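Local coordinates for protein putative NADH Oxidase (Clostridium acetobutylicum, PDB 3E10) that binds flavin mononucleotide and probably acts as an FMN-dependent oxidoreductase of the nitroreductase type, at residues I74-D79 with K137-I142. Residues are numbered along the deposited sequence; the frame is centred on the assembly and turned at random.
Sequences IVLLAD and KPFCVI
Two residues, Phe139 and Cys140, stand opposite the single residue Leu76, which defines a classic beta bulge and inserts one extra residue into an otherwise regular antiparallel pairing. The evidence is the forked acceptor: Leu76 O takes Phe139 N at 2.8 Å. The same oxygen also receives a weak bond from Cys140 N at 3.3 Å. The helical backbone of Phe139 (psi -58°) makes the kink, so that Pro138 is the partner of Leu77. On either side of the bulge the register is ordinary, as the reciprocal pairs Ile74 with Ile142 and Ala78 with Lys137 show; Lys137 N reaches Ala78 O almost straight, at 2.8 Å and 176°.

These are the two central strands of the four-stranded antiparallel sheet formed within this chain, flanked by 43-48 and 110-115. One face carries Leu76, Cys140 and Ile142, together with Ile74, Ala78 and Lys137. The Phe139 ring meets Leu76 at its edge: Leu76 CB lies near the ring plane, 4.2 Å from Phe139 CD2. Leu76 then splits its methyls: CD2 meets Cys140 SG at 3.9 Å, while CD1 touches Ile142 CD1 at 4.0 Å. Met93 of helix 89-106 packs on both Leu76 and Phe139, and Gln91 of the second subunit also packs on Phe139, whose side chain lies about 6 Å from a bound FMN. On the other face, Val75 CG2 meets Val141 CG2 at 4.1 Å and Leu77 CD2 rests against Pro138 CA; helix 120-129 packs here on Pro138 and Val141.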
ATOM      1  N   ILE B  74     -10.530 -11.464  -5.455  1.00  7.47           N
ATOM      2  CA  ILE B  74      -9.166 -11.521  -5.998  1.00  8.31           C
ATOM      3  C   ILE B  74      -8.249 -11.941  -4.852  1.00  6.92           C
ATOM      4  O   ILE B  74      -8.148 -11.235  -3.841  1.00  7.82           O
ATOM      5  CB  ILE B  74      -8.705 -10.169  -6.607  1.00  8.06           C
ATOM      6  CG1 ILE B  74      -9.738  -9.660  -7.628  1.00  8.50           C
ATOM      7  CG2 ILE B  74      -7.286 -10.334  -7.243  1.00  8.25           C
ATOM      8  CD1 ILE B  74      -9.466  -8.207  -8.160  1.00 10.84           C
ATOM      9  N   VAL B  75      -7.624 -13.112  -5.004  1.00  6.64           N
ATOM     10  CA  VAL B  75      -6.637 -13.580  -4.035  1.00  5.80           C
ATOM     11  C   VAL B  75      -5.256 -13.072  -4.467  1.00  5.97           C
ATOM     12  O   VAL B  75      -4.829 -13.338  -5.575  1.00  7.61           O
ATOM     13  CB  VAL B  75      -6.643 -15.112  -3.899  1.00  6.92           C
ATOM     14  CG1 VAL B  75      -5.691 -15.597  -2.762  1.00  7.02           C
ATOM     15  CG2 VAL B  75      -8.060 -15.655  -3.662  1.00  9.02           C
ATOM     16  N   LEU B  76      -4.578 -12.355  -3.568  1.00  6.10           N
ATOM     17  CA  LEU B  76      -3.243 -11.819  -3.811  1.00  6.90           C
ATOM     18  C   LEU B  76      -2.249 -12.779  -3.168  1.00  5.24           C
ATOM     19  O   LEU B  76      -2.375 -13.119  -2.002  1.00  6.31           O
ATOM     20  CB  LEU B  76      -3.090 -10.424  -3.189  1.00  5.74           C
ATOM     21  CG  LEU B  76      -3.536  -9.253  -4.069  1.00  7.00           C
ATOM     22  CD1 LEU B  76      -5.016  -9.285  -4.332  1.00  8.93           C
ATOM     23  CD2 LEU B  76      -3.122  -7.920  -3.429  1.00  7.23           C
ATOM     24  N   LEU B  77      -1.240 -13.150  -3.961  1.00  6.05           N
ATOM     25  CA  LEU B  77      -0.217 -14.086  -3.582  1.00  6.43           C
ATOM     26  C   LEU B  77       1.135 -13.534  -3.992  1.00  6.83           C
ATOM     27  O   LEU B  77       1.197 -12.741  -4.917  1.00  6.60           O
ATOM     28  CB  LEU B  77      -0.441 -15.420  -4.316  1.00  9.09           C
ATOM     29  CG  LEU B  77      -1.855 -16.044  -4.410  1.00 11.19           C
ATOM     30  CD1 LEU B  77      -1.867 -17.073  -5.578  1.00 17.23           C
ATOM     31  CD2 LEU B  77      -2.128 -16.762  -3.171  1.00 12.46           C
ATOM     32  N   ALA B  78       2.198 -14.003  -3.342  1.00  6.88           N
ATOM     33  CA  ALA B  78       3.547 -13.649  -3.744  1.00  5.95           C
ATOM     34  C   ALA B  78       4.353 -14.904  -3.993  1.00  6.95           C
ATOM     35  O   ALA B  78       4.214 -15.880  -3.274  1.00  9.64           O
ATOM     36  CB  ALA B  78       4.240 -12.820  -2.658  1.00  8.80           C
ATOM     37  N   ASP B  79       5.214 -14.866  -4.991  1.00  7.43           N
ATOM     38  CA  ASP B  79       6.059 -16.008  -5.340  1.00  7.05           C
ATOM     39  C   ASP B  79       7.478 -15.789  -4.810  1.00  7.17           C
ATOM     40  O   ASP B  79       8.155 -14.832  -5.196  1.00  8.63           O
ATOM     41  CB  ASP B  79       6.105 -16.133  -6.850  1.00  8.03           C
ATOM     42  CG  ASP B  79       6.886 -17.338  -7.329  1.00 10.65           C
ATOM     43  OD1 ASP B  79       7.462 -18.074  -6.498  1.00  8.69           O
ATOM     44  OD2 ASP B  79       6.934 -17.537  -8.562  1.00 12.18           O
ATOM     45  N   LYS B 137       2.922 -17.800  -1.716  1.00  8.20           N
ATOM     46  CA  LYS B 137       2.520 -17.375  -0.391  1.00  7.00           C
ATOM     47  C   LYS B 137       1.271 -16.529  -0.431  1.00  6.66           C
ATOM     48  O   LYS B 137       1.258 -15.472  -1.088  1.00  8.15           O
ATOM     49  CB  LYS B 137       3.631 -16.520   0.214  1.00  8.75           C
ATOM     50  CG  LYS B 137       4.948 -17.313   0.281  1.00 11.48           C
ATOM     51  CD  LYS B 137       6.056 -16.534   0.994  1.00 14.58           C
ATOM     52  CE  LYS B 137       5.800 -16.337   2.488  1.00 20.03           C
ATOM     53  NZ  LYS B 137       5.897 -17.616   3.274  1.00 23.69           N
ATOM     54  N   PRO B 138       0.220 -16.977   0.264  1.00  7.05           N
ATOM     55  CA  PRO B 138      -0.970 -16.135   0.349  1.00  7.56           C
ATOM     56  C   PRO B 138      -0.715 -14.815   1.055  1.00  6.77           C
ATOM     57  O   PRO B 138      -0.010 -14.771   2.056  1.00  9.13           O
ATOM     58  CB  PRO B 138      -1.939 -16.969   1.165  1.00  9.36           C
ATOM     59  CG  PRO B 138      -1.432 -18.376   1.087  1.00 10.77           C
ATOM     60  CD  PRO B 138       0.016 -18.283   0.925  1.00  7.09           C
ATOM     61  N   PHE B 139      -1.273 -13.744   0.503  1.00  6.22           N
ATOM     62  CA  PHE B 139      -1.146 -12.419   1.096  1.00  5.97           C
ATOM     63  C   PHE B 139      -2.468 -11.892   1.674  1.00  4.63           C
ATOM     64  O   PHE B 139      -2.571 -11.589   2.863  1.00  5.67           O
ATOM     65  CB  PHE B 139      -0.551 -11.407   0.117  1.00  5.12           C
ATOM     66  CG  PHE B 139      -0.458 -10.026   0.717  1.00  5.65           C
ATOM     67  CD1 PHE B 139       0.455  -9.753   1.711  1.00  6.98           C
ATOM     68  CD2 PHE B 139      -1.354  -9.022   0.369  1.00  7.23           C
ATOM     69  CE1 PHE B 139       0.531  -8.500   2.284  1.00  5.48           C
ATOM     70  CE2 PHE B 139      -1.290  -7.759   0.972  1.00  7.00           C
ATOM     71  CZ  PHE B 139      -0.363  -7.498   1.913  1.00  6.33           C
ATOM     72  N   CYS B 140      -3.492 -11.794   0.831  1.00  4.93           N
ATOM     73  CA  CYS B 140      -4.792 -11.317   1.265  1.00  5.17           C
ATOM     74  C   CYS B 140      -5.823 -11.727   0.229  1.00  5.71           C
ATOM     75  O   CYS B 140      -5.471 -12.229  -0.850  1.00  7.63           O
ATOM     76  CB  CYS B 140      -4.812  -9.794   1.476  1.00  5.50           C
ATOM     77  SG  CYS B 140      -4.914  -8.792  -0.031  1.00  7.36           S
ATOM     78  N   VAL B 141      -7.081 -11.505   0.558  1.00  5.96           N
ATOM     79  CA  VAL B 141      -8.170 -11.604  -0.420  1.00  5.77           C
ATOM     80  C   VAL B 141      -8.854 -10.254  -0.459  1.00  6.79           C
ATOM     81  O   VAL B 141      -9.032  -9.625   0.576  1.00  7.96           O
ATOM     82  CB  VAL B 141      -9.178 -12.694  -0.049  1.00  7.08           C
ATOM     83  CG1 VAL B 141     -10.326 -12.741  -1.065  1.00  8.19           C
ATOM     84  CG2 VAL B 141      -8.509 -14.070   0.122  1.00  8.12           C
ATOM     85  N   ILE B 142      -9.225  -9.800  -1.670  1.00  6.55           N
ATOM     86  CA  ILE B 142     -10.042  -8.590  -1.829  1.00  7.10           C
ATOM     87  C   ILE B 142     -11.405  -9.007  -2.398  1.00  7.17           C
ATOM     88  O   ILE B 142     -11.469  -9.627  -3.457  1.00  7.55           O
ATOM     89  CB  ILE B 142      -9.342  -7.550  -2.702  1.00  8.09           C
ATOM     90  CG1 ILE B 142      -8.019  -7.089  -2.038  1.00  7.52           C
ATOM     91  CG2 ILE B 142     -10.254  -6.312  -2.917  1.00  9.06           C
ATOM     92  CD1 ILE B 142      -7.163  -6.243  -2.863  1.00  8.71           C
TER